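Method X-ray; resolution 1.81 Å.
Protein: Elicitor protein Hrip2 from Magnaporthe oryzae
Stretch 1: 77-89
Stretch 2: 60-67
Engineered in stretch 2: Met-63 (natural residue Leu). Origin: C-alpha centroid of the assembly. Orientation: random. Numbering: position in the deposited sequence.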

# COMPACT_ATOMS: atom_id res chain seq x y z
N TYR A 77 5.47 2.09 4.15
CA TYR A 77 4.84 2.22 2.85
C TYR A 77 5.90 2.61 1.82
O TYR A 77 6.82 3.36 2.14
CB TYR A 77 3.72 3.25 2.91
CG TYR A 77 2.66 2.94 3.97
CD1 TYR A 77 1.69 1.97 3.75
CD2 TYR A 77 2.65 3.61 5.18
CE1 TYR A 77 0.72 1.68 4.72
CE2 TYR A 77 1.69 3.32 6.15
CZ TYR A 77 0.73 2.37 5.91
OH TYR A 77 -0.21 2.09 6.87
N TYR A 78 5.77 2.11 0.60
CA TYR A 78 6.79 2.34 -0.43
C TYR A 78 6.13 2.40 -1.80
O TYR A 78 5.20 1.64 -2.09
CB TYR A 78 7.87 1.24 -0.40
CG TYR A 78 7.27 -0.13 -0.25
CD1 TYR A 78 6.91 -0.61 0.99
CD2 TYR A 78 7.06 -0.94 -1.36
CE1 TYR A 78 6.33 -1.86 1.14
CE2 TYR A 78 6.49 -2.19 -1.21
CZ TYR A 78 6.13 -2.64 0.04
OH TYR A 78 5.54 -3.89 0.18
N GLU A 79 6.63 3.29 -2.65
CA GLU A 79 6.05 3.53 -3.96
C GLU A 79 7.18 3.67 -4.96
O GLU A 79 8.12 4.43 -4.74
CB GLU A 79 5.23 4.81 -3.94
CG GLU A 79 4.68 5.26 -5.30
CD GLU A 79 3.86 6.55 -5.21
OE1 GLU A 79 3.95 7.25 -4.18
OE2 GLU A 79 3.13 6.86 -6.19
N LEU A 80 7.09 2.92 -6.06
CA LEU A 80 8.04 3.06 -7.17
C LEU A 80 7.32 3.81 -8.28
O LEU A 80 6.46 3.25 -8.95
CB LEU A 80 8.49 1.68 -7.66
CG LEU A 80 9.50 1.68 -8.81
CD1 LEU A 80 10.80 2.33 -8.36
CD2 LEU A 80 9.76 0.25 -9.28
N SER A 81 7.66 5.08 -8.48
CA SER A 81 6.85 5.96 -9.33
C SER A 81 7.55 6.48 -10.56
O SER A 81 8.70 6.93 -10.49
CB SER A 81 6.33 7.14 -8.51
OG SER A 81 5.58 8.03 -9.32
N SER A 82 6.87 6.42 -11.70
CA SER A 82 7.35 7.07 -12.92
C SER A 82 6.53 8.32 -13.25
O SER A 82 6.52 8.77 -14.40
CB SER A 82 7.32 6.11 -14.11
OG SER A 82 5.99 5.70 -14.41
N GLU A 83 5.87 8.89 -12.24
CA GLU A 83 4.99 10.06 -12.44
C GLU A 83 5.72 11.31 -12.91
O GLU A 83 5.11 12.19 -13.50
CB GLU A 83 4.24 10.40 -11.15
CG GLU A 83 3.14 9.44 -10.76
CD GLU A 83 2.69 9.67 -9.34
OE1 GLU A 83 3.52 9.48 -8.41
OE2 GLU A 83 1.51 10.06 -9.14
N TRP A 84 7.01 11.39 -12.62
CA TRP A 84 7.81 12.54 -13.04
C TRP A 84 8.80 12.19 -14.14
O TRP A 84 9.60 13.04 -14.55
CB TRP A 84 8.57 13.15 -11.86
CG TRP A 84 7.70 13.46 -10.66
CD1 TRP A 84 6.34 13.63 -10.66
CD2 TRP A 84 8.13 13.62 -9.30
NE1 TRP A 84 5.90 13.90 -9.38
CE2 TRP A 84 6.98 13.89 -8.52
CE3 TRP A 84 9.37 13.54 -8.66
CZ2 TRP A 84 7.04 14.11 -7.14
CZ3 TRP A 84 9.43 13.76 -7.29
CH2 TRP A 84 8.27 14.03 -6.54
N GLY A 85 8.77 10.93 -14.58
CA GLY A 85 9.70 10.44 -15.59
C GLY A 85 10.23 9.06 -15.23
O GLY A 85 9.94 8.54 -14.17
N ASN A 86 10.99 8.45 -16.14
CA ASN A 86 11.67 7.19 -15.85
C ASN A 86 12.78 6.94 -16.86
O ASN A 86 12.52 6.44 -17.96
CB ASN A 86 10.73 5.99 -15.86
CG ASN A 86 11.45 4.69 -15.49
OD1 ASN A 86 12.62 4.72 -15.06
ND2 ASN A 86 10.77 3.57 -15.65
N PRO A 87 14.02 7.28 -16.48
CA PRO A 87 15.20 7.14 -17.34
C PRO A 87 15.51 5.68 -17.59
O PRO A 87 16.29 5.36 -18.50
CB PRO A 87 16.32 7.75 -16.49
CG PRO A 87 15.64 8.62 -15.50
CD PRO A 87 14.35 7.93 -15.20
N PHE A 88 14.90 4.80 -16.80
CA PHE A 88 15.21 3.38 -16.81
C PHE A 88 14.08 2.55 -17.37
O PHE A 88 14.00 1.35 -17.12
CB PHE A 88 15.57 2.91 -15.40
CG PHE A 88 16.44 3.87 -14.65
CD1 PHE A 88 17.81 3.91 -14.87
CD2 PHE A 88 15.90 4.75 -13.73
CE1 PHE A 88 18.62 4.81 -14.18
CE2 PHE A 88 16.70 5.65 -13.04
CZ PHE A 88 18.06 5.68 -13.27
N ALA A 89 13.20 3.19 -18.14
CA ALA A 89 12.04 2.52 -18.71
C ALA A 89 12.36 1.29 -19.57
O ALA A 89 11.59 0.33 -19.62
CB ALA A 89 11.22 3.53 -19.51
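Stretch 2 (60-67) TSPMFIGY

Stretch 2 enters as a loop, Thr-60 to Pro-62, in which Ser-61 has phi/psi of 45/59, and becomes a β strand from Met-63 to Tyr-67 that runs antiparallel to strand 77-81; the N-to-C directions differ by 167° and the axes approach to 4.5 Å. The register pairs Tyr-67 with Tyr-78, Gly-66 with Glu-79, Ile-65 with Leu-80 and Phe-64 with Ser-81. Four hydrogen bonds close the ladder: Phe-64 N to Ser-81 O at 3.0 Å, Ser-81 N to Phe-64 O at 2.9 Å, Gly-66 N to Glu-79 O at 2.8 Å and Glu-79 N to Gly-66 O at 2.8 Å. At the pairs between, CA-H...O contacts fill in, among them Ile-65 CA to Glu-79 O at 3.3 Å and Tyr-67 CA to Tyr-77 O at 3.1 Å.

Phe-64 has the largest area covered in stretch 2. With chi1 at 84° (p), its ring lies on the sheet face shared with Glu-79 and Ser-81, where Ser-81 CB sits over one ring face, 3.5 Å from the centroid of the Phe-64 ring. Ser-81 OG accepts from Glu-83 N at 3.1 Å and donates to Glu-83 OE1 at 2.7 Å, and Glu-83 OE1 lies 3.5 Å from Phe-64 CZ. Glu-79 OE1 lies at the ring edge, 3.9 Å from Phe-64 CE1. The Phe-64 ring leans over Gly-66, where a CB would be crowded by Phe-64 CE1.

Trp-84, in the type I turn from Ser-82 to Gly-85, directs its CA-to-CB bond toward stretch 2. Its six-membered ring meets the Phe-64 ring obliquely, planes at 41°, with Trp-84 CE3 3.5 Å from Phe-64 CD2; Pro-62 CG lies at the edge of the indole. Where the strands end, a water bridges the two stretches: it lies 2.7 Å from Pro-62 O and 3.0 Å from Ser-81 O, placed to donate to either, and accepts from Trp-84 N at 2.7 Å. At Gly-85 a CB would clash with Ser-61 O, and the backbone angles themselves call for glycine.

Met-63, an engineered selenomethionine, extends with chi1 and chi2 both t and chi3 p. Met-63 CE packs 3.8 Å from Leu-80 CD1, Met-63 SE lies 4.1 Å from Phe-88 CD2, oblique to that ring, and Met-63 CB is 4.1 Å from Pro-87 CD. Asn-86 OD1 accepts from Phe-88 N at 2.9 Å within the second turn, Asn-86 to Ala-89, beside this side chain.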

# COMPACT_ATOMS: atom_id res chain seq x y z
N THR A 60 16.63 15.86 -13.76
CA THR A 60 15.56 16.16 -14.70
C THR A 60 14.75 14.91 -15.03
O THR A 60 15.32 13.84 -15.27
CB THR A 60 16.10 16.78 -15.99
OG1 THR A 60 16.70 18.05 -15.69
CG2 THR A 60 14.99 16.99 -16.99
N SER A 61 13.43 15.05 -15.04
CA SER A 61 12.51 13.94 -15.33
C SER A 61 12.90 12.66 -14.60
O SER A 61 13.14 11.63 -15.24
CB SER A 61 12.43 13.70 -16.84
OG SER A 61 11.93 14.86 -17.48
N PRO A 62 12.94 12.71 -13.26
CA PRO A 62 13.45 11.56 -12.52
C PRO A 62 12.37 10.52 -12.22
O PRO A 62 11.17 10.81 -12.16
CB PRO A 62 13.87 12.18 -11.19
CG PRO A 62 12.81 13.24 -10.98
CD PRO A 62 12.47 13.77 -12.35
N MSE A 63 12.83 9.30 -12.00
CA MSE A 63 11.99 8.29 -11.38
C MSE A 63 12.02 8.65 -9.91
O MSE A 63 12.86 9.42 -9.48
CB MSE A 63 12.61 6.92 -11.61
CG MSE A 63 11.68 5.78 -11.31
SE MSE A 63 12.74 4.14 -11.21
CE MSE A 63 13.75 4.45 -9.58
N PHE A 64 11.06 8.16 -9.13
CA PHE A 64 11.18 8.31 -7.68
C PHE A 64 10.77 7.10 -6.86
O PHE A 64 9.98 6.26 -7.30
CB PHE A 64 10.58 9.64 -7.14
CG PHE A 64 9.09 9.64 -6.90
CD1 PHE A 64 8.55 9.03 -5.77
CD2 PHE A 64 8.24 10.33 -7.74
CE1 PHE A 64 7.17 9.06 -5.52
CE2 PHE A 64 6.85 10.37 -7.50
CZ PHE A 64 6.32 9.73 -6.39
N ILE A 65 11.35 7.02 -5.67
CA ILE A 65 10.99 6.00 -4.70
C ILE A 65 10.47 6.75 -3.50
O ILE A 65 11.18 7.56 -2.91
CB ILE A 65 12.22 5.17 -4.28
CG1 ILE A 65 12.77 4.41 -5.49
CG2 ILE A 65 11.85 4.21 -3.15
CD1 ILE A 65 14.27 4.36 -5.54
N GLY A 66 9.21 6.51 -3.15
CA GLY A 66 8.64 7.19 -2.00
C GLY A 66 8.50 6.22 -0.86
O GLY A 66 8.13 5.07 -1.08
N TYR A 67 8.78 6.66 0.36
CA TYR A 67 8.53 5.82 1.52
C TYR A 67 8.01 6.64 2.69
O TYR A 67 8.29 7.83 2.79
CB TYR A 67 9.79 5.05 1.92
CG TYR A 67 10.90 5.89 2.49
CD1 TYR A 67 11.91 6.39 1.68
CD2 TYR A 67 10.95 6.18 3.85
CE1 TYR A 67 12.95 7.16 2.21
CE2 TYR A 67 11.97 6.94 4.38
CZ TYR A 67 12.97 7.43 3.57
OH TYR A 67 13.98 8.19 4.11
O HOH W 1 8.79 9.79 -11.28